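Local coordinates for flagellar protein FlgA (Thermotoga maritima, PDB 3FRN), which is of unknown biochemical detail but probably acts as a periplasmic chaperone in assembly of the P-ring of the flagellar basal body, at residues T242-N247 / Y253-V258; E176-V181 / V185-R190; E195-V198 / D202-K205. All coordinates share one frame; numbering follows the deposited sequence. Where two conformers were deposited one is given.

Contact 1 (T242-N247 / Y253-V258)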
# COMPACT_ATOMS: atom_id res chain seq x y z
N THR A 242 12.92 -23.42 25.22
CA THR A 242 13.62 -23.92 26.38
C THR A 242 14.58 -22.84 26.89
O THR A 242 15.54 -22.47 26.21
CB THR A 242 14.39 -25.21 26.04
OG1 THR A 242 13.48 -26.21 25.56
CG2 THR A 242 15.11 -25.73 27.27
N VAL A 243 14.30 -22.35 28.10
CA VAL A 243 15.12 -21.33 28.75
C VAL A 243 15.84 -21.90 29.98
O VAL A 243 15.26 -22.65 30.76
CB VAL A 243 14.26 -20.11 29.18
CG1 VAL A 243 15.14 -19.03 29.73
CG2 VAL A 243 13.49 -19.55 28.00
N ARG A 244 17.12 -21.53 30.13
CA ARG A 244 17.91 -21.91 31.31
C ARG A 244 17.44 -21.10 32.51
O ARG A 244 17.03 -19.95 32.37
CB ARG A 244 19.39 -21.68 31.04
CG ARG A 244 19.81 -22.16 29.67
CD ARG A 244 21.15 -21.60 29.25
NE ARG A 244 21.33 -21.67 27.80
CZ ARG A 244 21.89 -22.69 27.16
NH1 ARG A 244 22.34 -23.75 27.83
NH2 ARG A 244 22.01 -22.66 25.84
N ALA A 245 17.49 -21.71 33.70
CA ALA A 245 16.99 -21.08 34.92
C ALA A 245 17.74 -21.58 36.16
O ALA A 245 18.47 -22.58 36.07
CB ALA A 245 15.48 -21.32 35.07
N MET A 246 17.54 -20.89 37.30
CA MET A 246 18.14 -21.32 38.57
C MET A 246 17.12 -21.34 39.73
O MET A 246 16.43 -20.27 40.06
CB MET A 246 19.34 -20.41 38.98
CG MET A 246 19.87 -20.66 40.43
SD MET A 246 20.24 -19.01 41.27
CE MET A 246 22.10 -18.70 40.77
N ASN A 247 17.05 -22.59 40.32
CA ASN A 247 16.28 -22.91 41.54
C ASN A 247 15.73 -24.34 41.52
O ASN A 247 15.79 -25.02 42.61
CB ASN A 247 15.16 -21.90 41.87
CG ASN A 247 15.57 -20.92 42.98
OD1 ASN A 247 14.76 -20.55 43.83
ND2 ASN A 247 16.85 -20.51 42.99
N TYR A 253 21.35 -25.63 38.06
CA TYR A 253 21.04 -25.35 36.65
C TYR A 253 19.92 -26.25 36.15
O TYR A 253 20.01 -27.48 36.27
CB TYR A 253 22.28 -25.58 35.80
CG TYR A 253 22.10 -25.38 34.31
CD1 TYR A 253 21.93 -26.47 33.46
CD2 TYR A 253 22.14 -24.11 33.75
CE1 TYR A 253 21.77 -26.30 32.10
CE2 TYR A 253 21.99 -23.93 32.39
CZ TYR A 253 21.81 -25.03 31.57
OH TYR A 253 21.66 -24.85 30.21
N VAL A 254 18.88 -25.65 35.58
CA VAL A 254 17.75 -26.40 35.04
C VAL A 254 17.35 -25.92 33.64
O VAL A 254 17.23 -24.72 33.39
CB VAL A 254 16.51 -26.40 36.00
CG1 VAL A 254 16.75 -27.30 37.22
CG2 VAL A 254 16.12 -24.98 36.43
N PHE A 255 17.19 -26.88 32.73
CA PHE A 255 16.59 -26.64 31.43
C PHE A 255 15.08 -26.65 31.65
O PHE A 255 14.56 -27.54 32.33
CB PHE A 255 16.94 -27.75 30.44
CG PHE A 255 18.24 -27.54 29.71
CD1 PHE A 255 19.33 -28.36 29.95
CD2 PHE A 255 18.36 -26.53 28.76
CE1 PHE A 255 20.54 -28.18 29.27
CE2 PHE A 255 19.56 -26.34 28.08
CZ PHE A 255 20.65 -27.17 28.33
N GLY A 256 14.39 -25.69 31.06
CA GLY A 256 12.95 -25.58 31.23
C GLY A 256 12.25 -24.90 30.08
O GLY A 256 12.63 -23.81 29.67
N ARG A 257 11.21 -25.56 29.57
CA ARG A 257 10.42 -25.00 28.48
C ARG A 257 9.37 -24.04 29.02
O ARG A 257 8.72 -24.31 30.04
CB ARG A 257 9.76 -26.10 27.65
CG ARG A 257 8.82 -27.01 28.42
CD ARG A 257 8.45 -28.28 27.66
NE ARG A 257 7.23 -28.13 26.86
CZ ARG A 257 6.53 -29.15 26.36
NH1 ARG A 257 5.44 -28.91 25.65
NH2 ARG A 257 6.91 -30.40 26.58
N VAL A 258 9.23 -22.90 28.35
CA VAL A 258 8.15 -21.98 28.66
C VAL A 258 6.84 -22.61 28.22
O VAL A 258 6.66 -22.99 27.05
CB VAL A 258 8.35 -20.64 27.95
CG1 VAL A 258 7.22 -19.67 28.28
CG2 VAL A 258 9.71 -20.06 28.30

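Contact 2 (E176-V181 / V185-R190)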
# COMPACT_ATOMS: atom_id res chain seq x y z
N GLU A 176 5.04 -4.82 5.50
CA GLU A 176 3.64 -4.71 5.88
C GLU A 176 3.47 -3.65 6.99
O GLU A 176 4.01 -3.80 8.08
CB GLU A 176 3.13 -6.08 6.36
CG GLU A 176 1.66 -6.16 6.74
CD GLU A 176 1.31 -7.47 7.43
OE1 GLU A 176 2.04 -7.88 8.36
OE2 GLU A 176 0.29 -8.10 7.05
N PRO A 177 2.72 -2.58 6.70
CA PRO A 177 2.54 -1.52 7.69
C PRO A 177 1.49 -1.86 8.76
O PRO A 177 0.84 -2.92 8.69
CB PRO A 177 2.06 -0.34 6.85
CG PRO A 177 1.35 -0.97 5.69
CD PRO A 177 2.02 -2.30 5.44
N PHE A 178 1.32 -0.97 9.73
CA PHE A 178 0.29 -1.10 10.76
C PHE A 178 -0.78 -0.02 10.58
O PHE A 178 -0.47 1.10 10.20
CB PHE A 178 0.90 -0.98 12.16
CG PHE A 178 1.89 -2.06 12.48
CD1 PHE A 178 1.48 -3.30 12.92
CD2 PHE A 178 3.26 -1.82 12.34
CE1 PHE A 178 2.40 -4.29 13.21
CE2 PHE A 178 4.18 -2.80 12.62
CZ PHE A 178 3.76 -4.03 13.06
N PHE A 179 -2.02 -0.37 10.86
CA PHE A 179 -3.14 0.53 10.57
C PHE A 179 -3.78 1.07 11.84
O PHE A 179 -4.81 1.75 11.79
CB PHE A 179 -4.16 -0.18 9.67
CG PHE A 179 -3.54 -0.81 8.45
CD1 PHE A 179 -3.20 -0.04 7.35
CD2 PHE A 179 -3.28 -2.17 8.42
CE1 PHE A 179 -2.62 -0.62 6.23
CE2 PHE A 179 -2.69 -2.75 7.30
CZ PHE A 179 -2.36 -1.98 6.21
N ASP A 180 -3.15 0.77 12.97
CA ASP A 180 -3.67 1.11 14.28
C ASP A 180 -2.53 1.15 15.28
O ASP A 180 -1.64 0.30 15.25
CB ASP A 180 -4.71 0.06 14.71
CG ASP A 180 -5.75 0.63 15.67
OD1 ASP A 180 -5.93 1.87 15.70
OD2 ASP A 180 -6.39 -0.17 16.37
N VAL A 181 -2.56 2.15 16.15
CA VAL A 181 -1.60 2.26 17.24
C VAL A 181 -1.68 1.00 18.12
O VAL A 181 -0.66 0.46 18.55
CB VAL A 181 -1.85 3.56 18.06
CG1 VAL A 181 -1.13 3.54 19.39
CG2 VAL A 181 -1.42 4.78 17.25
N VAL A 185 1.64 -0.98 19.91
CA VAL A 185 1.99 -0.72 21.32
C VAL A 185 2.27 -2.02 22.08
O VAL A 185 1.48 -2.97 22.02
CB VAL A 185 0.95 0.13 22.09
CG1 VAL A 185 1.08 1.59 21.69
CG2 VAL A 185 -0.48 -0.38 21.87
N GLY A 186 3.40 -2.05 22.77
CA GLY A 186 3.84 -3.24 23.47
C GLY A 186 4.91 -3.99 22.70
O GLY A 186 5.61 -4.83 23.27
N LYS A 187 5.03 -3.69 21.41
CA LYS A 187 6.03 -4.33 20.56
C LYS A 187 7.41 -3.77 20.88
O LYS A 187 7.54 -2.65 21.36
CB LYS A 187 5.73 -4.13 19.08
CG LYS A 187 4.50 -4.87 18.55
CD LYS A 187 4.85 -6.24 18.01
CE LYS A 187 3.59 -7.00 17.57
NZ LYS A 187 3.04 -6.51 16.28
N ILE A 188 8.42 -4.57 20.57
CA ILE A 188 9.81 -4.24 20.85
C ILE A 188 10.53 -3.99 19.52
O ILE A 188 10.51 -4.83 18.64
CB ILE A 188 10.48 -5.38 21.68
CG1 ILE A 188 9.85 -5.44 23.07
CG2 ILE A 188 11.99 -5.19 21.79
CD1 ILE A 188 10.17 -6.69 23.84
N SER A 189 11.15 -2.82 19.39
CA SER A 189 11.89 -2.47 18.19
C SER A 189 13.11 -3.36 17.96
O SER A 189 13.90 -3.60 18.87
CB SER A 189 12.35 -1.02 18.27
OG SER A 189 12.97 -0.63 17.05
N ARG A 190 13.26 -3.86 16.74
CA ARG A 190 14.43 -4.65 16.39
C ARG A 190 15.57 -3.74 15.93
O ARG A 190 16.69 -4.19 15.73
CB ARG A 190 14.11 -5.67 15.29
CG ARG A 190 13.03 -6.70 15.66
CD ARG A 190 12.65 -7.57 14.48
NE ARG A 190 13.40 -8.82 14.46
CZ ARG A 190 12.86 -10.02 14.64
NH1 ARG A 190 13.62 -11.10 14.62
NH2 ARG A 190 11.55 -10.15 14.83

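Contact 3 (E195-V198 / D202-K205)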
# COMPACT_ATOMS: atom_id res chain seq x y z
N GLU A 195 12.64 9.35 13.52
CA GLU A 195 11.31 9.94 13.36
C GLU A 195 10.91 10.00 11.87
O GLU A 195 11.76 10.22 11.01
CB GLU A 195 11.29 11.34 13.99
CG GLU A 195 10.02 12.16 13.75
CD GLU A 195 10.22 13.65 13.98
OE1 GLU A 195 9.26 14.41 13.74
OE2 GLU A 195 11.33 14.07 14.39
N GLY A 196 9.64 9.78 11.58
CA GLY A 196 9.15 9.82 10.20
C GLY A 196 9.09 8.45 9.54
O GLY A 196 8.49 8.28 8.48
N THR A 197 9.72 7.47 10.19
CA THR A 197 9.76 6.11 9.68
C THR A 197 8.40 5.44 9.83
O THR A 197 7.87 5.31 10.94
CB THR A 197 10.85 5.27 10.40
OG1 THR A 197 12.14 5.86 10.16
CG2 THR A 197 10.86 3.84 9.90
N VAL A 198 7.84 5.02 8.69
CA VAL A 198 6.63 4.20 8.63
C VAL A 198 6.97 2.85 9.22
O VAL A 198 7.88 2.17 8.74
CB VAL A 198 6.17 3.97 7.18
CG1 VAL A 198 4.95 3.04 7.14
CG2 VAL A 198 5.86 5.30 6.50
N ASP A 202 8.26 -6.11 9.98
CA ASP A 202 9.62 -6.66 9.99
C ASP A 202 10.60 -5.89 10.87
O ASP A 202 11.76 -6.28 11.01
CB ASP A 202 10.16 -6.75 8.56
CG ASP A 202 9.98 -5.46 7.78
OD1 ASP A 202 8.85 -5.20 7.29
OD2 ASP A 202 10.97 -4.71 7.65
N MET A 203 10.14 -4.79 11.47
CA MET A 203 11.02 -3.94 12.27
C MET A 203 10.83 -4.12 13.76
O MET A 203 11.61 -3.61 14.57
CB MET A 203 10.80 -2.48 11.89
CG MET A 203 10.96 -2.22 10.42
SD MET A 203 11.31 -0.51 10.04
CE MET A 203 9.79 0.24 10.47
N VAL A 204 9.78 -4.84 14.11
CA VAL A 204 9.38 -4.99 15.49
C VAL A 204 9.23 -6.47 15.81
O VAL A 204 9.13 -7.30 14.91
CB VAL A 204 8.06 -4.23 15.80
CG1 VAL A 204 8.21 -2.74 15.55
CG2 VAL A 204 6.90 -4.79 14.99
N LYS A 205 9.23 -6.79 17.10
CA LYS A 205 8.92 -8.15 17.52
C LYS A 205 8.03 -8.09 18.74
O LYS A 205 8.00 -7.07 19.43
CB LYS A 205 10.18 -8.96 17.79
CG LYS A 205 11.05 -8.47 18.93
CD LYS A 205 12.22 -9.41 19.13
CE LYS A 205 13.22 -8.83 20.11
NZ LYS A 205 14.59 -9.35 19.84

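Contact 1 (T242-N247 / Y253-V258)
Val243 and Gly256 face each other as an antiparallel hydrogen-bonded pair: Val243 N donates to Gly256 O at 2.7 Å, while the return bond from Gly256 N to Val243 O is weak. The next such pair is more even, with Ala245 N reaching Val254 O at 3.0 Å and Val254 N reaching Ala245 O at 3.1 Å. Val254 O also receives the CA-H of Arg244. On the face carrying Arg244, Tyr253 and Phe255, NH1 of Arg244 donates to Tyr253 OH (2.7 Å), which lies at the guanidinium edge, 19° out of its plane; NE is satisfied by a salt bridge to Glu235. With CG anti to the backbone N (chi1 178°), the Tyr253 ring leans diagonally toward Arg244, two residues from its pair partner Met246, its CE2 3.7 Å from Arg244 CB. The hydroxyl also sits above one face of the Phe255 ring, offset toward its rim; CD2 of that ring meets Thr242 CG2 at 3.7 Å. On the other face, Ala245 CB touches Val254 CG2; at the far end Val243 CG2 meets Val258 CG2 at 3.8 Å, Val258 packing further on Leu264. Together the strands form a twisted antiparallel beta hairpin, the third and fourth strands of the C-terminal five-stranded sheet of FlgA.

Contact 2 (E176-V181 / V185-R190)
Val181 O accepts the backbone N-H of Val185 at 3.0 Å. This i to i+4 bond spans the short helix 181-184. Both branches of Val185 pack beside it. CG1 of Val181, anti to its own N (chi1 165°), meets CG1 of Val185 at 3.7 Å, the two side chains crossing at a slant. The second branch of Val185, CG2, turns back over the accepting carbonyl, 3.4 Å from Val181 O. Replacing Val185 with glycine would probably open a gap beside Val181 CG1 and strip the apolar cover from that carbonyl, though the backbone bond could persist. Farther along, the Lys187 chain bends at chi2 (-91°) and chi4 (75°), bringing NZ 3.8 Å from CE1 of the buried Phe178 ring, in an oblique approach. The ammonium has a weak hydrogen bond to Glu183 O, near the C-terminal end of the helix. Val204 touches both Phe178 and the Lys187 chain, tying this corner of the SAF region to strand 204-205. The chemistry is therefore divided: one backbone hydrogen bond and valine methyls close the helical turn, while the lysine ammonium lies beside an aromatic ring, with a weak bond to the Glu183 carbonyl that probably compensates only part of its charge.

Contact 3 (E195-V198 / D202-K205)
The backbones stay well apart, the nearest CA atoms being those of Val198 and Met203 at 9.9 Å, and no hydrogen bond crosses between 195-198, a loop, and 202-205, which passes from a 3-10 turn into strand 204-205. One side chain spans the distance. The Met203 chain runs out through CG and SD before bending at chi3 (-68°), which delivers CE to the loop. There the methyl lies 3.2 Å from Val198 O and 3.8 Å from Thr197 CG2, so it meets a backbone carbonyl and a side-chain methyl at once. This bridge belongs to the SAF region of FlgA, where strand 204-205 pairs antiparallel with strand 188-189 and the loop between them runs beside strand 132-148. Thr197 meets Met203 obliquely. With its CG2 turned toward the Met203 methyl, OG1 sits beside the backbone N and is hydrogen-bonded to Lys194 O, which probably helps fix the rotation of the side chain. Val198 contributes its carbonyl here, while its side chain packs on Val145 and Val147. Backbone bonds of Gly196 and Thr197 with Leu148 hold the loop against the same strand. Met203 also touches Leu193.

How the contacts relate
Contacts 2 and 3 are neighbours, their centres 7 Å apart. They meet through the two-stranded antiparallel sheet 188-189/204-205, where Arg190 N lies 2.7 Å from Met203 O and Ile188 N 2.8 Å from Lys205 O, both probable hydrogen bonds. Side chains add to this seam, with the Lys187 chain packing near Lys205 O and the Arg190 guanidinium near Lys205 CB. Contact 1 follows later in the chain and stands apart in the C-terminal sheet: its centre is about 30 Å from that of contact 2 and 32 Å from that of contact 3, with nearest atoms about 14 and 13 Å away. All three belong to the C-terminal, SAF-related half of the protein.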